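Local coordinates for HIT family hydrolase (Legionella pneumophila subsp. pneumophila, PDB 6D6J), which probably acts as a zinc-binding hydrolase of the histidine triad (HIT) family, working on nucleotide substrates through a histidine nucleophile, at residues I48-H53 with Y104-H109. Residues are numbered along the deposited sequence; the frame is centred on the assembly and turned at random.
Sequences IIPKKH and YHIHLH. With ZN (zinc ion), chain G.
His105 reaches across to Pro50 and His53 at the end of strand 44-50, where its imidazole serves a metal on one nitrogen and a carbonyl on the other. From CB, 4.1 Å from His53 ND1, the ring carbon CG stands anti to the backbone N (chi1 -178°), which carries the ring toward the 50-53 turn; CG itself lies near zinc and His53 ND1. ND1 binds zinc at 2.1 Å, beside His53 ND1, which binds the same ion; the two ring planes stand at 82° to each other, and Cys11 and Cys14 complete the Cys2His2 site. Next round the ring, CE1 nears Pro50 O, and NE2 donates to that oxygen at 2.8 Å, with the acceptor close to the ring plane. CD2 approaches Pro50 CD and O. Histidine suits this place because one ring can offer a lone pair to zinc and an N-H to a carbonyl, which together fix its rotation. His105 also opens the histidine triad motif, and its carbonyl O accepts a hydrogen bond from ND1 of His107, the predicted nucleophile, at 2.7 Å. That bond would orient the His107 ring and turn NE2, the predicted AMP-carrying atom, away from this carbonyl. The compact, apolar ring of Pro50 lies across Ile106 at about a right angle. Further along, Ile48 and Leu108 form an antiparallel hydrogen-bonded pair, their branched side chains facing helix 62-81.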
ATOM      1  N   ILE B  48       2.604 -10.083   1.950  1.00  4.42           N
ATOM      2  CA  ILE B  48       1.510 -10.680   1.185  1.00  4.74           C
ATOM      3  C   ILE B  48       1.900 -10.578  -0.282  1.00  4.60           C
ATOM      4  O   ILE B  48       2.176  -9.477  -0.783  1.00  4.74           O
ATOM      5  CB  ILE B  48       0.146 -10.009   1.463  1.00  4.92           C
ATOM      6  CG1 ILE B  48      -0.203  -9.965   2.973  1.00  5.75           C
ATOM      7  CG2 ILE B  48      -0.959 -10.768   0.720  1.00  5.81           C
ATOM      8  CD1 ILE B  48       0.390  -8.824   3.774  1.00  6.53           C
ATOM      9  N   ILE B  49       1.962 -11.723  -0.957  1.00  5.02           N
ATOM     10  CA  ILE B  49       2.466 -11.777  -2.334  1.00  4.58           C
ATOM     11  C   ILE B  49       1.476 -12.478  -3.253  1.00  4.86           C
ATOM     12  O   ILE B  49       0.729 -13.374  -2.816  1.00  5.63           O
ATOM     13  CB  ILE B  49       3.848 -12.461  -2.441  1.00  5.59           C
ATOM     14  CG1 ILE B  49       3.777 -13.988  -2.193  1.00  6.72           C
ATOM     15  CG2 ILE B  49       4.847 -11.786  -1.528  1.00  7.35           C
ATOM     16  CD1 ILE B  49       5.037 -14.711  -2.619  1.00  8.22           C
ATOM     17  N   PRO B  50       1.471 -12.144  -4.539  1.00  5.22           N
ATOM     18  CA  PRO B  50       0.846 -13.045  -5.514  1.00  5.52           C
ATOM     19  C   PRO B  50       1.715 -14.280  -5.711  1.00  5.41           C
ATOM     20  O   PRO B  50       2.945 -14.213  -5.629  1.00  6.38           O
ATOM     21  CB  PRO B  50       0.820 -12.198  -6.792  1.00  6.65           C
ATOM     22  CG  PRO B  50       2.052 -11.334  -6.697  1.00  7.31           C
ATOM     23  CD  PRO B  50       2.253 -11.076  -5.197  1.00  6.15           C
ATOM     24  N   LYS B  51       1.075 -15.417  -6.000  1.00  5.66           N
ATOM     25  CA  LYS B  51       1.848 -16.576  -6.442  1.00  7.23           C
ATOM     26  C   LYS B  51       2.401 -16.361  -7.854  1.00  7.47           C
ATOM     27  O   LYS B  51       3.501 -16.817  -8.173  1.00  9.88           O
ATOM     28  CB  LYS B  51       0.989 -17.836  -6.320  1.00  9.21           C
ATOM     29  CG  LYS B  51       0.701 -18.230  -4.876  1.00 10.89           C
ATOM     30  CD  LYS B  51      -0.215 -19.459  -4.818  1.00 12.71           C
ATOM     31  CE  LYS B  51      -0.274 -20.031  -3.434  1.00 13.97           C
ATOM     32  NZ  LYS B  51      -1.130 -21.250  -3.410  1.00 14.56           N
ATOM     33  N   LYS B  52       1.667 -15.651  -8.705  1.00  7.58           N
ATOM     34  CA  LYS B  52       2.185 -15.228 -10.004  1.00  7.57           C
ATOM     35  C   LYS B  52       3.379 -14.289  -9.817  1.00  6.98           C
ATOM     36  O   LYS B  52       3.359 -13.398  -8.961  1.00  8.44           O
ATOM     37  CB  LYS B  52       1.073 -14.472 -10.758  1.00  8.19           C
ATOM     38  CG  LYS B  52       1.499 -13.917 -12.129  1.00  8.85           C
ATOM     39  CD  LYS B  52       0.332 -13.277 -12.824  1.00 10.04           C
ATOM     40  CE  LYS B  52       0.701 -12.761 -14.186  1.00 12.86           C
ATOM     41  NZ  LYS B  52      -0.502 -12.337 -14.931  1.00 15.25           N
ATOM     42  N   HIS B  53       4.423 -14.475 -10.632  1.00  5.50           N
ATOM     43  CA  HIS B  53       5.572 -13.582 -10.596  1.00  5.85           C
ATOM     44  C   HIS B  53       5.268 -12.296 -11.358  1.00  6.15           C
ATOM     45  O   HIS B  53       5.063 -12.312 -12.576  1.00  7.88           O
ATOM     46  CB  HIS B  53       6.803 -14.263 -11.184  1.00  6.51           C
ATOM     47  CG  HIS B  53       8.015 -13.395 -11.139  1.00  6.17           C
ATOM     48  ND1 HIS B  53       8.832 -13.306 -10.027  1.00  6.63           N
ATOM     49  CD2 HIS B  53       8.513 -12.531 -12.051  1.00  7.62           C
ATOM     50  CE1 HIS B  53       9.797 -12.438 -10.274  1.00  7.12           C
ATOM     51  NE2 HIS B  53       9.622 -11.948 -11.489  1.00  7.70           N
ATOM     52  N   TYR B 104      12.508  -8.543  -6.453  1.00  7.49           N
ATOM     53  CA  TYR B 104      11.729  -8.129  -7.622  1.00  6.77           C
ATOM     54  C   TYR B 104      10.576  -9.102  -7.912  1.00  6.16           C
ATOM     55  O   TYR B 104      10.436  -9.688  -8.982  1.00  6.97           O
ATOM     56  CB  TYR B 104      12.646  -7.817  -8.814  1.00  7.40           C
ATOM     57  CG  TYR B 104      13.278  -6.472  -8.565  1.00  8.13           C
ATOM     58  CD1 TYR B 104      14.431  -6.343  -7.802  1.00  9.53           C
ATOM     59  CD2 TYR B 104      12.632  -5.312  -8.964  1.00  8.42           C
ATOM     60  CE1 TYR B 104      14.948  -5.084  -7.497  1.00 10.58           C
ATOM     61  CE2 TYR B 104      13.132  -4.076  -8.684  1.00  9.59           C
ATOM     62  CZ  TYR B 104      14.289  -3.954  -7.958  1.00 10.67           C
ATOM     63  OH  TYR B 104      14.760  -2.692  -7.682  1.00 13.62           O
ATOM     64  N   HIS B 105       9.716  -9.232  -6.896  1.00  6.09           N
ATOM     65  CA  HIS B 105       8.433  -9.930  -6.966  1.00  5.28           C
ATOM     66  C   HIS B 105       7.540  -9.134  -6.028  1.00  5.39           C
ATOM     67  O   HIS B 105       7.906  -8.937  -4.866  1.00  6.56           O
ATOM     68  CB  HIS B 105       8.622 -11.369  -6.475  1.00  6.00           C
ATOM     69  CG  HIS B 105       7.388 -12.226  -6.526  1.00  5.69           C
ATOM     70  ND1 HIS B 105       7.390 -13.488  -7.095  1.00  5.47           N
ATOM     71  CD2 HIS B 105       6.145 -12.049  -6.010  1.00  6.34           C
ATOM     72  CE1 HIS B 105       6.196 -14.037  -6.942  1.00  5.71           C
ATOM     73  NE2 HIS B 105       5.427 -13.193  -6.273  1.00  5.82           N
ATOM     74  N   ILE B 106       6.404  -8.629  -6.524  1.00  5.31           N
ATOM     75  CA  ILE B 106       5.638  -7.678  -5.726  0.59  5.49           C
ATOM     76  C   ILE B 106       5.258  -8.275  -4.376  1.00  5.29           C
ATOM     77  O   ILE B 106       4.967  -9.474  -4.239  1.00  5.74           O
ATOM     78  CB  ILE B 106       4.429  -7.082  -6.473  0.59  6.50           C
ATOM     79  CG1 ILE B 106       3.446  -8.158  -6.916  0.59  6.16           C
ATOM     80  CG2 ILE B 106       4.877  -6.273  -7.660  0.59  8.23           C
ATOM     81  CD1 ILE B 106       2.168  -7.572  -7.494  0.59  7.17           C
ATOM     82  N   HIS B 107       5.261  -7.413  -3.363  1.00  5.30           N
ATOM     83  CA  HIS B 107       4.941  -7.824  -2.005  1.00  5.34           C
ATOM     84  C   HIS B 107       4.391  -6.628  -1.256  1.00  5.27           C
ATOM     85  O   HIS B 107       4.939  -5.528  -1.321  1.00  6.38           O
ATOM     86  CB  HIS B 107       6.158  -8.412  -1.272  1.00  5.68           C
ATOM     87  CG  HIS B 107       7.406  -7.587  -1.379  1.00  6.69           C
ATOM     88  ND1 HIS B 107       8.158  -7.527  -2.534  1.00  7.37           N
ATOM     89  CD2 HIS B 107       8.078  -6.859  -0.456  1.00  8.40           C
ATOM     90  CE1 HIS B 107       9.221  -6.770  -2.329  1.00  7.95           C
ATOM     91  NE2 HIS B 107       9.194  -6.343  -1.079  1.00  9.11           N
ATOM     92  N   LEU B 108       3.307  -6.852  -0.539  1.00  4.81           N
ATOM     93  CA  LEU B 108       2.751  -5.847   0.357  1.00  4.22           C
ATOM     94  C   LEU B 108       3.272  -6.116   1.766  1.00  4.10           C
ATOM     95  O   LEU B 108       3.113  -7.228   2.292  1.00  5.17           O
ATOM     96  CB  LEU B 108       1.225  -5.930   0.334  1.00  4.54           C
ATOM     97  CG  LEU B 108       0.460  -4.924   1.196  1.00  4.82           C
ATOM     98  CD1 LEU B 108       0.879  -3.506   0.840  1.00  5.86           C
ATOM     99  CD2 LEU B 108      -1.031  -5.094   0.933  1.00  6.40           C
ATOM    100  N   HIS B 109       3.888  -5.100   2.379  1.00  4.01           N
ATOM    101  CA  HIS B 109       4.333  -5.210   3.763  1.00  4.01           C
ATOM    102  C   HIS B 109       3.191  -4.859   4.700  1.00  3.87           C
ATOM    103  O   HIS B 109       2.500  -3.854   4.499  1.00  4.97           O
ATOM    104  CB  HIS B 109       5.440  -4.201   4.061  1.00  4.88           C
ATOM    105  CG  HIS B 109       6.692  -4.401   3.285  1.00  4.95           C
ATOM    106  ND1 HIS B 109       7.744  -5.162   3.754  1.00  5.73           N
ATOM    107  CD2 HIS B 109       7.084  -3.892   2.094  1.00  6.31           C
ATOM    108  CE1 HIS B 109       8.715  -5.146   2.858  1.00  6.19           C
ATOM    109  NE2 HIS B 109       8.348  -4.363   1.856  1.00  6.26           N
TER
HETATM  110 ZN    ZN G 200       8.879 -14.380  -8.253  0.93  7.24          ZN
HETATM  111  O   HOH W   1      11.810 -10.104 -11.340  1.00 12.40           O